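Local coordinates for cellulose biosynthesis protein BcsG (Salmonella typhimurium LT2, PDB 5OLT) that is required for cellulose biosynthesis and is represented here by its extramembrane domain, a zinc-binding member of the alkaline phosphatase family, at residues N29-L34 with G376-Y381; N35-A40 with C114-H119; L69-V74 with P83-F88; A105-L110 with R121-A126. All blocks are in the same frame, centred on the assembly; numbering follows the deposited sequence.

Interaction 1: residues N29-L34 with G376-Y381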
loop_
_atom_site.group_PDB
_atom_site.type_symbol
_atom_site.label_atom_id
_atom_site.label_comp_id
_atom_site.label_asym_id
_atom_site.label_seq_id
_atom_site.Cartn_x
_atom_site.Cartn_y
_atom_site.Cartn_z
ATOM N N ASN A 29 -27.596 -3.520 12.211
ATOM C CA ASN A 29 -26.735 -2.364 12.500
ATOM C C ASN A 29 -25.377 -2.467 11.826
ATOM O O ASN A 29 -24.845 -1.443 11.398
ATOM C CB ASN A 29 -26.581 -2.094 13.993
ATOM C CG ASN A 29 -27.870 -1.566 14.615
ATOM O OD1 ASN A 29 -28.090 -1.729 15.821
ATOM N ND2 ASN A 29 -28.703 -0.960 13.812
ATOM N N LEU A 30 -24.815 -3.678 11.734
ATOM C CA LEU A 30 -23.517 -3.821 11.068
ATOM C C LEU A 30 -23.698 -3.652 9.566
ATOM O O LEU A 30 -22.868 -2.991 8.932
ATOM C CB LEU A 30 -22.874 -5.175 11.402
ATOM C CG LEU A 30 -21.984 -5.185 12.658
ATOM C CD1 LEU A 30 -22.643 -4.736 13.934
ATOM C CD2 LEU A 30 -21.464 -6.613 12.803
ATOM N N ASN A 31 -24.812 -4.147 9.006
ATOM C CA ASN A 31 -25.107 -3.907 7.588
ATOM C C ASN A 31 -25.248 -2.398 7.328
ATOM O O ASN A 31 -24.693 -1.844 6.356
ATOM C CB ASN A 31 -26.431 -4.608 7.181
ATOM C CG ASN A 31 -26.261 -6.074 6.872
ATOM O OD1 ASN A 31 -25.143 -6.577 6.681
ATOM N ND2 ASN A 31 -27.377 -6.775 6.769
ATOM N N ALA A 32 -25.991 -1.716 8.201
ATOM C CA ALA A 32 -26.193 -0.279 8.042
ATOM C C ALA A 32 -24.855 0.476 8.161
ATOM O O ALA A 32 -24.595 1.405 7.403
ATOM C CB ALA A 32 -27.202 0.245 9.042
ATOM N N TRP A 33 -24.019 0.073 9.134
ATOM C CA TRP A 33 -22.708 0.684 9.296
ATOM C C TRP A 33 -21.879 0.548 8.003
ATOM O O TRP A 33 -21.258 1.536 7.565
ATOM C CB TRP A 33 -21.958 0.094 10.506
ATOM C CG TRP A 33 -20.663 0.798 10.712
ATOM C CD1 TRP A 33 -20.448 1.914 11.452
ATOM C CD2 TRP A 33 -19.403 0.474 10.096
ATOM N NE1 TRP A 33 -19.145 2.320 11.328
ATOM C CE2 TRP A 33 -18.479 1.449 10.511
ATOM C CE3 TRP A 33 -18.971 -0.562 9.232
ATOM C CZ2 TRP A 33 -17.136 1.431 10.091
ATOM C CZ3 TRP A 33 -17.639 -0.567 8.805
ATOM C CH2 TRP A 33 -16.744 0.415 9.236
ATOM N N LEU A 34 -21.896 -0.648 7.409
ATOM C CA LEU A 34 -21.121 -0.833 6.189
ATOM C C LEU A 34 -21.611 0.071 5.050
ATOM O O LEU A 34 -20.805 0.647 4.320
ATOM C CB LEU A 34 -21.102 -2.302 5.784
ATOM C CG LEU A 34 -20.237 -2.677 4.560
ATOM C CD1 LEU A 34 -18.734 -2.471 4.866
ATOM C CD2 LEU A 34 -20.491 -4.109 4.132
ATOM N N GLY A 376 -24.930 -12.345 3.718
ATOM C CA GLY A 376 -25.701 -12.962 4.810
ATOM C C GLY A 376 -25.572 -12.269 6.182
ATOM O O GLY A 376 -25.252 -11.076 6.245
ATOM N N ASP A 377 -25.850 -12.991 7.267
ATOM C CA ASP A 377 -25.748 -12.470 8.654
ATOM C C ASP A 377 -24.292 -12.361 9.104
ATOM O O ASP A 377 -23.505 -13.281 8.864
ATOM C CB ASP A 377 -26.414 -13.404 9.671
ATOM C CG ASP A 377 -27.942 -13.438 9.566
ATOM O OD1 ASP A 377 -28.597 -12.396 9.297
ATOM O OD2 ASP A 377 -28.488 -14.533 9.792
ATOM N N TRP A 378 -23.962 -11.280 9.806
ATOM C CA TRP A 378 -22.637 -11.138 10.406
ATOM C C TRP A 378 -22.417 -12.150 11.505
ATOM O O TRP A 378 -23.337 -12.475 12.284
ATOM C CB TRP A 378 -22.425 -9.725 10.964
ATOM C CG TRP A 378 -22.429 -8.683 9.904
ATOM C CD1 TRP A 378 -23.514 -8.003 9.435
ATOM C CD2 TRP A 378 -21.292 -8.141 9.200
ATOM N NE1 TRP A 378 -23.152 -7.128 8.455
ATOM C CE2 TRP A 378 -21.784 -7.173 8.288
ATOM C CE3 TRP A 378 -19.909 -8.418 9.221
ATOM C CZ2 TRP A 378 -20.955 -6.468 7.410
ATOM C CZ3 TRP A 378 -19.086 -7.732 8.346
ATOM C CH2 TRP A 378 -19.602 -6.732 7.469
ATOM N N VAL A 379 -21.189 -12.641 11.599
ATOM C CA VAL A 379 -20.788 -13.551 12.691
ATOM C C VAL A 379 -19.448 -13.082 13.211
ATOM O O VAL A 379 -18.647 -12.527 12.444
ATOM C CB VAL A 379 -20.712 -15.053 12.268
ATOM C CG1 VAL A 379 -22.107 -15.641 12.138
ATOM C CG2 VAL A 379 -19.902 -15.277 11.005
ATOM N N PRO A 380 -19.189 -13.229 14.505
ATOM C CA PRO A 380 -17.848 -12.889 14.999
ATOM C C PRO A 380 -16.784 -13.699 14.235
ATOM O O PRO A 380 -16.946 -14.893 13.943
ATOM C CB PRO A 380 -17.895 -13.299 16.480
ATOM C CG PRO A 380 -19.350 -13.174 16.803
ATOM C CD PRO A 380 -20.092 -13.632 15.599
ATOM N N TYR A 381 -15.701 -13.019 13.876
ATOM C CA TYR A 381 -14.576 -13.739 13.299
ATOM C C TYR A 381 -13.888 -14.470 14.487
ATOM O O TYR A 381 -13.580 -13.826 15.485
ATOM C CB TYR A 381 -13.613 -12.740 12.630
ATOM C CG TYR A 381 -12.452 -13.489 11.981
ATOM C CD1 TYR A 381 -12.657 -14.236 10.824
ATOM C CD2 TYR A 381 -11.182 -13.519 12.584
ATOM C CE1 TYR A 381 -11.639 -14.981 10.246
ATOM C CE2 TYR A 381 -10.148 -14.255 12.000
ATOM C CZ TYR A 381 -10.396 -14.985 10.846
ATOM O OH TYR A 381 -9.406 -15.733 10.254
HETATM O O HOH W 1 -27.291 -9.523 5.762
#
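W378 meets L30, N31 and L34 in turn. Its CG stands opposite its carbonyl carbon (chi1 -65°), which lays the indole against helix 27-42. Its CB touches CD2 of L30 at 3.7 Å. Further out, the five-membered ring has CB of L30 over one face. This CH-pi contact puts L30 CB 3.6 Å from the ring centroid of W378. CD1 of W378 lies 3.5 Å from L30 CB. The indole nitrogen is still under L30 CB, but its N-H points to N31. W378 NE1 donates to OD1 of N31 at 2.7 Å, with an N-H...O angle of 143°. The donor stands above the amide plane of N31, and OD1 is tilted 24° out of the indole plane. R372 NH1 also bonds to this OD1, so two donors grip one oxygen. The contact seats the helix on the four-stranded antiparallel sheet near the C-terminus. Y370 and R372 of strand 368-373, with V361 and I363 of strand 360-365, also touch the W378 side chain. On its six-membered ring, CZ2 of W378 meets CD2 of L34 at 4.1 Å, near the ring plane. N31 ND2 donates to water 1 at 2.9 Å, and this water donates to G376 O.

Interaction 2: residues N35-A40 with C114-H119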
loop_
_atom_site.group_PDB
_atom_site.type_symbol
_atom_site.label_atom_id
_atom_site.label_comp_id
_atom_site.label_asym_id
_atom_site.label_seq_id
_atom_site.Cartn_x
_atom_site.Cartn_y
_atom_site.Cartn_z
ATOM N N ASN A 35 -22.942 0.158 4.877
ATOM C CA ASN A 35 -23.458 1.054 3.878
ATOM C C ASN A 35 -23.083 2.513 4.152
ATOM O O ASN A 35 -22.779 3.259 3.220
ATOM C CB ASN A 35 -24.982 0.872 3.724
ATOM C CG ASN A 35 -25.335 -0.247 2.759
ATOM O OD1 ASN A 35 -24.737 -0.372 1.691
ATOM N ND2 ASN A 35 -26.278 -1.087 3.152
ATOM N N THR A 36 -23.065 2.889 5.438
ATOM C CA THR A 36 -22.645 4.248 5.861
ATOM C C THR A 36 -21.169 4.483 5.513
ATOM O O THR A 36 -20.816 5.539 5.003
ATOM C CB THR A 36 -22.921 4.453 7.351
ATOM O OG1 THR A 36 -24.323 4.292 7.542
ATOM C CG2 THR A 36 -22.518 5.854 7.801
ATOM N N PHE A 37 -20.343 3.453 5.754
ATOM C CA PHE A 37 -18.936 3.510 5.367
ATOM C C PHE A 37 -18.796 3.694 3.847
ATOM O O PHE A 37 -18.076 4.575 3.393
ATOM C CB PHE A 37 -18.236 2.235 5.870
ATOM C CG PHE A 37 -16.829 2.018 5.321
ATOM C CD1 PHE A 37 -15.725 2.624 5.913
ATOM C CD2 PHE A 37 -16.621 1.191 4.222
ATOM C CE1 PHE A 37 -14.428 2.413 5.422
ATOM C CE2 PHE A 37 -15.342 0.991 3.705
ATOM C CZ PHE A 37 -14.244 1.586 4.319
ATOM N N TYR A 38 -19.519 2.900 3.046
ATOM C CA TYR A 38 -19.397 3.030 1.604
ATOM C C TYR A 38 -19.802 4.428 1.147
ATOM O O TYR A 38 -19.167 4.994 0.278
ATOM C CB TYR A 38 -20.280 2.017 0.873
ATOM C CG TYR A 38 -19.836 0.571 0.935
ATOM C CD1 TYR A 38 -18.468 0.198 0.944
ATOM C CD2 TYR A 38 -20.798 -0.458 0.944
ATOM C CE1 TYR A 38 -18.106 -1.172 0.965
ATOM C CE2 TYR A 38 -20.438 -1.795 0.973
ATOM C CZ TYR A 38 -19.107 -2.149 0.967
ATOM O OH TYR A 38 -18.783 -3.474 0.979
ATOM N N ALA A 39 -20.888 4.962 1.735
ATOM C CA ALA A 39 -21.372 6.302 1.338
ATOM C C ALA A 39 -20.324 7.344 1.649
ATOM O O ALA A 39 -20.038 8.189 0.810
ATOM C CB ALA A 39 -22.675 6.620 2.046
ATOM N N ALA A 40 -19.742 7.273 2.854
ATOM C CA ALA A 40 -18.758 8.285 3.235
ATOM C C ALA A 40 -17.524 8.172 2.351
ATOM O O ALA A 40 -16.944 9.176 1.925
ATOM C CB ALA A 40 -18.383 8.149 4.681
ATOM N N CYS A 114 -9.001 8.015 -4.380
ATOM C CA CYS A 114 -10.372 8.153 -3.895
ATOM C C CYS A 114 -10.590 7.200 -2.741
ATOM O O CYS A 114 -9.793 6.288 -2.534
ATOM C CB CYS A 114 -11.373 7.783 -4.982
ATOM S SG CYS A 114 -11.395 8.995 -6.313
ATOM N N GLY A 115 -11.670 7.407 -1.988
ATOM C CA GLY A 115 -11.991 6.557 -0.868
ATOM C C GLY A 115 -12.247 5.097 -1.258
ATOM O O GLY A 115 -12.298 4.709 -2.439
ATOM N N GLN A 116 -12.339 4.278 -0.236
ATOM C CA GLN A 116 -12.364 2.830 -0.420
ATOM C C GLN A 116 -13.676 2.336 -1.054
ATOM O O GLN A 116 -14.740 2.559 -0.466
ATOM C CB GLN A 116 -12.222 2.199 0.963
ATOM C CG GLN A 116 -12.167 0.676 0.881
ATOM C CD GLN A 116 -11.702 0.014 2.157
ATOM O OE1 GLN A 116 -10.809 0.520 2.826
ATOM N NE2 GLN A 116 -12.252 -1.129 2.473
ATOM N N PRO A 117 -13.588 1.595 -2.170
ATOM C CA PRO A 117 -14.807 1.020 -2.774
ATOM C C PRO A 117 -15.118 -0.378 -2.274
ATOM O O PRO A 117 -14.243 -1.101 -1.776
ATOM C CB PRO A 117 -14.427 0.900 -4.244
ATOM C CG PRO A 117 -12.941 0.666 -4.255
ATOM C CD PRO A 117 -12.420 1.478 -3.075
ATOM N N SER A 118 -16.368 -0.797 -2.460
ATOM C CA SER A 118 -16.702 -2.221 -2.336
ATOM C C SER A 118 -15.918 -3.037 -3.346
ATOM O O SER A 118 -15.408 -2.503 -4.349
ATOM C CB SER A 118 -18.213 -2.429 -2.551
ATOM O OG SER A 118 -18.530 -2.087 -3.899
ATOM N N HIS A 119 -15.829 -4.345 -3.085
ATOM C CA HIS A 119 -15.167 -5.213 -4.010
ATOM C C HIS A 119 -15.784 -5.146 -5.432
ATOM O O HIS A 119 -15.043 -5.096 -6.413
ATOM C CB HIS A 119 -15.147 -6.642 -3.472
ATOM C CG HIS A 119 -14.393 -7.579 -4.341
ATOM N ND1 HIS A 119 -13.032 -7.774 -4.223
ATOM C CD2 HIS A 119 -14.802 -8.364 -5.362
ATOM C CE1 HIS A 119 -12.639 -8.674 -5.112
ATOM N NE2 HIS A 119 -13.700 -9.045 -5.823
HETATM O O HOH W 2 -17.297 3.308 -1.208
#
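Y38 and S118 meet through the outer end of the tyrosine ring. With chi1 at -72°, the ring of Y38 lies beside its own backbone N and extends to the loop. CZ of Y38 comes within 3.6 Å of CB of S118. The CH-pi contact is off-centre, with S118 CB 4.1 Å from the centroid of the Y38 ring. OG of S118 is turned to R121 N and caps helix 119-122. The hydroxyl of Y38 is hydrogen-bonded to OE2 of E356, whose OE1 takes the backbone N of H119. E356 thus links the tyrosine to the first turn of that helix.

Residues 114-119 form the later part of the connection from helix 102-110 to helix 119-122, and they pack here against helix 27-42. Beside the tyrosine, F37 and Q116 form a second contact. Q116 is extended, with CG opposite its backbone N (chi1 -177°). Its amide therefore reaches the rim of the F37 ring. CZ of F37 lies 3.7 Å from CD of Q116, and the two planes are 82° apart. NE2 of Q116 donates to V354 O, which fixes the far end of the amide. Water 2 donates both to Y38 O at 2.9 Å and to Q116 O at 2.8 Å, bridging the two backbones.

Interaction 3: residues L69-V74 with P83-F88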
loop_
_atom_site.group_PDB
_atom_site.type_symbol
_atom_site.label_atom_id
_atom_site.label_comp_id
_atom_site.label_asym_id
_atom_site.label_seq_id
_atom_site.Cartn_x
_atom_site.Cartn_y
_atom_site.Cartn_z
ATOM N N LEU A 69 2.944 -10.085 2.902
ATOM C CA LEU A 69 3.709 -9.481 3.988
ATOM C C LEU A 69 2.748 -8.679 4.859
ATOM O O LEU A 69 2.321 -7.587 4.462
ATOM C CB LEU A 69 4.819 -8.582 3.406
ATOM C CG LEU A 69 5.639 -7.838 4.485
ATOM C CD1 LEU A 69 6.346 -8.821 5.387
ATOM C CD2 LEU A 69 6.651 -6.935 3.764
ATOM N N SER A 70 2.465 -9.188 6.055
ATOM C CA SER A 70 1.713 -8.426 7.084
ATOM C C SER A 70 2.547 -8.273 8.347
ATOM O O SER A 70 3.574 -8.946 8.516
ATOM C CB SER A 70 0.411 -9.153 7.431
ATOM O OG SER A 70 0.726 -10.374 8.108
ATOM N N TRP A 71 2.095 -7.413 9.255
ATOM C CA TRP A 71 2.778 -7.338 10.546
ATOM C C TRP A 71 2.787 -8.668 11.261
ATOM O O TRP A 71 3.800 -8.999 11.891
ATOM C CB TRP A 71 2.174 -6.278 11.455
ATOM C CG TRP A 71 2.581 -4.864 11.112
ATOM C CD1 TRP A 71 1.733 -3.816 10.775
ATOM C CD2 TRP A 71 3.902 -4.282 11.163
ATOM N NE1 TRP A 71 2.438 -2.648 10.594
ATOM C CE2 TRP A 71 3.775 -2.897 10.804
ATOM C CE3 TRP A 71 5.181 -4.796 11.440
ATOM C CZ2 TRP A 71 4.890 -2.024 10.749
ATOM C CZ3 TRP A 71 6.289 -3.943 11.329
ATOM C CH2 TRP A 71 6.134 -2.571 10.993
ATOM N N SER A 72 1.680 -9.436 11.198
ATOM C CA SER A 72 1.638 -10.742 11.808
ATOM C C SER A 72 2.738 -11.660 11.239
ATOM O O SER A 72 3.361 -12.432 11.971
ATOM C CB SER A 72 0.272 -11.353 11.568
ATOM O OG SER A 72 0.201 -12.615 12.161
ATOM N N ASP A 73 2.958 -11.584 9.925
ATOM C CA ASP A 73 4.005 -12.396 9.322
ATOM C C ASP A 73 5.388 -11.971 9.822
ATOM O O ASP A 73 6.220 -12.834 10.098
ATOM C CB ASP A 73 4.026 -12.267 7.803
ATOM C CG ASP A 73 2.724 -12.663 7.106
ATOM O OD1 ASP A 73 1.964 -13.527 7.614
ATOM O OD2 ASP A 73 2.516 -12.110 5.992
ATOM N N VAL A 74 5.606 -10.656 9.937
ATOM C CA VAL A 74 6.906 -10.144 10.417
ATOM C C VAL A 74 7.152 -10.665 11.849
ATOM O O VAL A 74 8.262 -11.142 12.168
ATOM C CB VAL A 74 6.984 -8.623 10.354
ATOM C CG1 VAL A 74 8.320 -8.135 10.925
ATOM C CG2 VAL A 74 6.812 -8.141 8.925
ATOM N N PRO A 83 16.770 -4.090 10.545
ATOM C CA PRO A 83 17.094 -2.676 10.412
ATOM C C PRO A 83 16.223 -1.921 9.406
ATOM O O PRO A 83 16.082 -0.715 9.547
ATOM C CB PRO A 83 18.557 -2.669 9.928
ATOM C CG PRO A 83 19.104 -4.014 10.243
ATOM C CD PRO A 83 17.969 -4.963 10.458
ATOM N N LEU A 84 15.617 -2.593 8.424
ATOM C CA LEU A 84 14.788 -1.896 7.415
ATOM C C LEU A 84 13.729 -1.029 8.092
ATOM O O LEU A 84 13.510 0.113 7.675
ATOM C CB LEU A 84 14.108 -2.912 6.477
ATOM C CG LEU A 84 13.142 -2.291 5.434
ATOM C CD1 LEU A 84 13.921 -1.490 4.402
ATOM C CD2 LEU A 84 12.357 -3.436 4.816
ATOM N N TRP A 85 13.078 -1.543 9.137
ATOM C CA TRP A 85 11.955 -0.819 9.718
ATOM C C TRP A 85 12.380 0.506 10.280
ATOM O O TRP A 85 11.613 1.442 10.231
ATOM C CB TRP A 85 11.184 -1.634 10.779
ATOM C CG TRP A 85 10.849 -2.998 10.270
ATOM C CD1 TRP A 85 11.300 -4.193 10.775
ATOM C CD2 TRP A 85 10.023 -3.319 9.145
ATOM N NE1 TRP A 85 10.818 -5.227 10.028
ATOM C CE2 TRP A 85 10.017 -4.729 9.033
ATOM C CE3 TRP A 85 9.262 -2.549 8.211
ATOM C CZ2 TRP A 85 9.314 -5.391 8.025
ATOM C CZ3 TRP A 85 8.576 -3.225 7.222
ATOM C CH2 TRP A 85 8.615 -4.625 7.139
ATOM N N SER A 86 13.602 0.562 10.797
ATOM C CA SER A 86 14.100 1.768 11.401
ATOM C C SER A 86 14.557 2.795 10.367
ATOM O O SER A 86 14.842 3.943 10.748
ATOM C CB SER A 86 15.235 1.417 12.388
ATOM O OG SER A 86 16.392 1.035 11.680
ATOM N N HIS A 87 14.630 2.415 9.079
ATOM C CA HIS A 87 15.156 3.295 8.077
ATOM C C HIS A 87 14.119 4.183 7.415
ATOM O O HIS A 87 14.452 5.176 6.805
ATOM C CB HIS A 87 16.028 2.487 7.113
ATOM C CG HIS A 87 17.246 1.912 7.785
ATOM N ND1 HIS A 87 17.957 0.854 7.271
ATOM C CD2 HIS A 87 17.841 2.216 8.965
ATOM C CE1 HIS A 87 18.962 0.557 8.074
ATOM N NE2 HIS A 87 18.898 1.351 9.122
ATOM N N PHE A 88 12.854 3.898 7.642
ATOM C CA PHE A 88 11.794 4.748 7.070
ATOM C C PHE A 88 11.699 6.103 7.746
ATOM O O PHE A 88 12.131 6.274 8.879
ATOM C CB PHE A 88 10.434 4.032 7.208
ATOM C CG PHE A 88 10.284 2.854 6.283
ATOM C CD1 PHE A 88 10.030 3.052 4.929
ATOM C CD2 PHE A 88 10.438 1.572 6.774
ATOM C CE1 PHE A 88 9.912 1.958 4.079
ATOM C CE2 PHE A 88 10.347 0.454 5.931
ATOM C CZ PHE A 88 10.086 0.651 4.584
#
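W71 turns the edge of its six-membered ring to a face of W85. CH2 of W71 lies 4.2 Å from CE3 of W85, off the centre of that face. The six-membered rings have centroids 5.2 Å apart and planes at 50°, an inclined edge-to-face pair. V74, with CG1 opposite its backbone N (chi1 177°), brings both methyls to the CZ2 and NE1 side of the indole. Its CG2 touches CZ2 of W85 at 3.8 Å, and its CG1 lies 3.9 Å from NE1 of W85. That NE1 is hydrogen-bonded to L79 O, which probably helps to fix the rotation of the buried indole. F242 of helix 234-255 makes another edge-to-face pair with W85, and P293 of strand 291-299 touches both tryptophans. The contact joins short helix 71-76 and the weakly bonded helical turn 84-87 beside the central mixed sheet. Helix 71-76 starts with a capping box. D73 N donates to S70 OG at 3.1 Å, and S70 N donates back to D73 OD2 at 2.9 Å, from above the carboxylate plane. The carboxylate of D73 also receives G269 N and L271 N. These tie the helix start to the chain just past the zinc ligands E266 and H267, and L69 has a backbone bond to H267.

Interaction 4: residues A105-L110 with R121-A126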
loop_
_atom_site.group_PDB
_atom_site.type_symbol
_atom_site.label_atom_id
_atom_site.label_comp_id
_atom_site.label_asym_id
_atom_site.label_seq_id
_atom_site.Cartn_x
_atom_site.Cartn_y
_atom_site.Cartn_z
ATOM N N ALA A 105 -5.804 -6.143 -4.317
ATOM C CA ALA A 105 -4.902 -5.256 -3.590
ATOM C C ALA A 105 -4.233 -4.263 -4.494
ATOM O O ALA A 105 -4.127 -3.071 -4.146
ATOM C CB ALA A 105 -3.849 -6.056 -2.851
ATOM N N ALA A 106 -3.747 -4.743 -5.629
ATOM C CA ALA A 106 -3.055 -3.860 -6.570
ATOM C C ALA A 106 -4.018 -2.825 -7.146
ATOM O O ALA A 106 -3.678 -1.640 -7.259
ATOM C CB ALA A 106 -2.427 -4.666 -7.679
ATOM N N ILE A 107 -5.252 -3.240 -7.478
ATOM C CA ILE A 107 -6.225 -2.290 -7.987
ATOM C C ILE A 107 -6.556 -1.234 -6.921
ATOM O O ILE A 107 -6.638 -0.045 -7.236
ATOM C CB ILE A 107 -7.524 -3.013 -8.426
ATOM C CG1 ILE A 107 -7.223 -4.040 -9.539
ATOM C CG2 ILE A 107 -8.524 -1.995 -8.983
ATOM C CD1 ILE A 107 -8.380 -5.010 -9.731
ATOM N N ARG A 108 -6.724 -1.648 -5.657
ATOM C CA ARG A 108 -7.019 -0.694 -4.594
ATOM C C ARG A 108 -5.882 0.342 -4.474
ATOM O O ARG A 108 -6.134 1.525 -4.317
ATOM C CB ARG A 108 -7.252 -1.414 -3.282
ATOM C CG ARG A 108 -8.579 -2.170 -3.254
ATOM C CD ARG A 108 -8.833 -2.865 -1.917
ATOM N NE ARG A 108 -10.155 -3.527 -1.927
ATOM C CZ ARG A 108 -11.321 -2.882 -1.819
ATOM N NH1 ARG A 108 -11.380 -1.564 -1.609
ATOM N NH2 ARG A 108 -12.469 -3.578 -1.935
ATOM N N LEU A 109 -4.641 -0.119 -4.518
ATOM C CA LEU A 109 -3.509 0.798 -4.438
ATOM C C LEU A 109 -3.453 1.736 -5.649
ATOM O O LEU A 109 -3.216 2.945 -5.491
ATOM C CB LEU A 109 -2.209 -0.027 -4.363
ATOM C CG LEU A 109 -0.870 0.741 -4.362
ATOM C CD1 LEU A 109 -0.789 1.848 -3.330
ATOM C CD2 LEU A 109 0.226 -0.264 -4.101
ATOM N N LEU A 110 -3.701 1.199 -6.849
ATOM C CA LEU A 110 -3.700 2.037 -8.050
ATOM C C LEU A 110 -4.848 3.056 -8.042
ATOM O O LEU A 110 -4.721 4.139 -8.630
ATOM C CB LEU A 110 -3.665 1.188 -9.346
ATOM C CG LEU A 110 -2.349 0.399 -9.445
ATOM C CD1 LEU A 110 -2.488 -0.700 -10.465
ATOM C CD2 LEU A 110 -1.179 1.301 -9.797
ATOM N N ARG A 121 -17.280 -2.675 -6.895
ATOM C CA ARG A 121 -16.917 -1.388 -7.526
ATOM C C ARG A 121 -15.464 -1.425 -8.048
ATOM O O ARG A 121 -15.099 -0.709 -9.019
ATOM C CB ARG A 121 -17.139 -0.219 -6.557
ATOM C CG ARG A 121 -18.484 0.494 -6.495
ATOM C CD ARG A 121 -18.298 2.058 -6.538
ATOM N NE ARG A 121 -17.783 2.691 -5.282
ATOM C CZ ARG A 121 -16.816 3.614 -5.159
ATOM N NH1 ARG A 121 -16.180 4.120 -6.233
ATOM N NH2 ARG A 121 -16.483 4.084 -3.928
ATOM N N LEU A 122 -14.614 -2.259 -7.453
ATOM C CA LEU A 122 -13.226 -2.390 -7.997
ATOM C C LEU A 122 -13.109 -2.837 -9.420
ATOM O O LEU A 122 -12.090 -2.575 -10.089
ATOM C CB LEU A 122 -12.394 -3.437 -7.257
ATOM C CG LEU A 122 -11.758 -3.048 -5.996
ATOM C CD1 LEU A 122 -10.943 -4.238 -5.507
ATOM C CD2 LEU A 122 -10.939 -1.770 -6.093
ATOM N N TYR A 123 -14.115 -3.601 -9.867
ATOM C CA TYR A 123 -14.051 -4.237 -11.159
ATOM C C TYR A 123 -14.849 -3.499 -12.248
ATOM O O TYR A 123 -15.052 -4.022 -13.339
ATOM C CB TYR A 123 -14.378 -5.741 -11.034
ATOM C CG TYR A 123 -13.230 -6.431 -10.359
ATOM C CD1 TYR A 123 -12.140 -6.901 -11.112
ATOM C CD2 TYR A 123 -13.180 -6.572 -8.959
ATOM C CE1 TYR A 123 -11.039 -7.479 -10.487
ATOM C CE2 TYR A 123 -12.089 -7.147 -8.348
ATOM C CZ TYR A 123 -11.035 -7.615 -9.098
ATOM O OH TYR A 123 -9.937 -8.202 -8.490
ATOM N N GLN A 124 -15.282 -2.282 -11.910
ATOM C CA GLN A 124 -15.957 -1.379 -12.809
ATOM C C GLN A 124 -15.051 -0.161 -12.928
ATOM O O GLN A 124 -14.275 0.104 -12.020
ATOM C CB GLN A 124 -17.346 -1.029 -12.238
ATOM C CG GLN A 124 -18.212 -2.291 -12.019
ATOM C CD GLN A 124 -19.400 -2.170 -11.059
ATOM O OE1 GLN A 124 -19.566 -1.189 -10.321
ATOM N NE2 GLN A 124 -20.241 -3.215 -11.060
ATOM N N PRO A 125 -15.112 0.581 -14.048
ATOM C CA PRO A 125 -14.277 1.788 -14.170
ATOM C C PRO A 125 -14.569 2.760 -13.038
ATOM O O PRO A 125 -15.725 2.857 -12.564
ATOM C CB PRO A 125 -14.746 2.389 -15.479
ATOM C CG PRO A 125 -15.193 1.212 -16.279
ATOM C CD PRO A 125 -15.777 0.227 -15.312
ATOM N N ALA A 126 -13.515 3.397 -12.548
ATOM C CA ALA A 126 -13.628 4.441 -11.573
ATOM C C ALA A 126 -13.504 5.809 -12.239
ATOM O O ALA A 126 -13.113 5.929 -13.392
ATOM C CB ALA A 126 -12.560 4.276 -10.485
#
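L122 turns its CG away from its own carbonyl carbon (chi1 -82°), and its methyls meet R108. R108 runs extended from CG to NE, then twists at the guanidinium (chi4 -75°). Its flat group thereby turns one face to L122. CD1 of L122 lies 3.7 Å from NE of R108. CD2 of L122 packs on the aliphatic stem, 3.7 Å from CG of R108, and also touches CG2 of I107 at 3.8 Å. CD2 thus sits between two successive helix residues. NH1 of R108 is hydrogen-bonded to P117 O, which helps to satisfy the buried charged group. This packing brings the end of helix 119-122 against helix 102-110, whose first residue, S102, is a zinc ligand. Beside L122, the methyl CD1 of I107 meets the ring of Y123 at its outer end, 3.7 Å from CE1 of Y123. The two side chains cross at about a right angle. The hydroxyl of Y123 is bonded to OE1 of E159 on helix 156-162, a neighbour that I107 also touches. The side chain of Y123 lies about 6 Å from a bound citrate, probably from the crystallisation liquor, and about 11 Å from the zinc ion.

How the interactions relate
From the N-terminus, helix 27-42 supplies the first segments of interactions 1 and 2 in succession. Interaction 1 closes the longest loop, bringing the helix to the C-terminal four-stranded sheet. The other three nest inside it. Interaction 2 joins the same helix to the loop 114-119, and its own loop encloses interaction 3. Interaction 3 is a short closure between helices 71-76 and 84-87, on the opposite side of the chain's centre from interactions 2 and 4. Interaction 4 opens after it and crosses interaction 2, because 114-119 lies between 105-110 and 121-126. These two touch directly, at P117 with R108 and L122. Interactions 1 and 3 are farthest apart, with centres about 32 Å from each other.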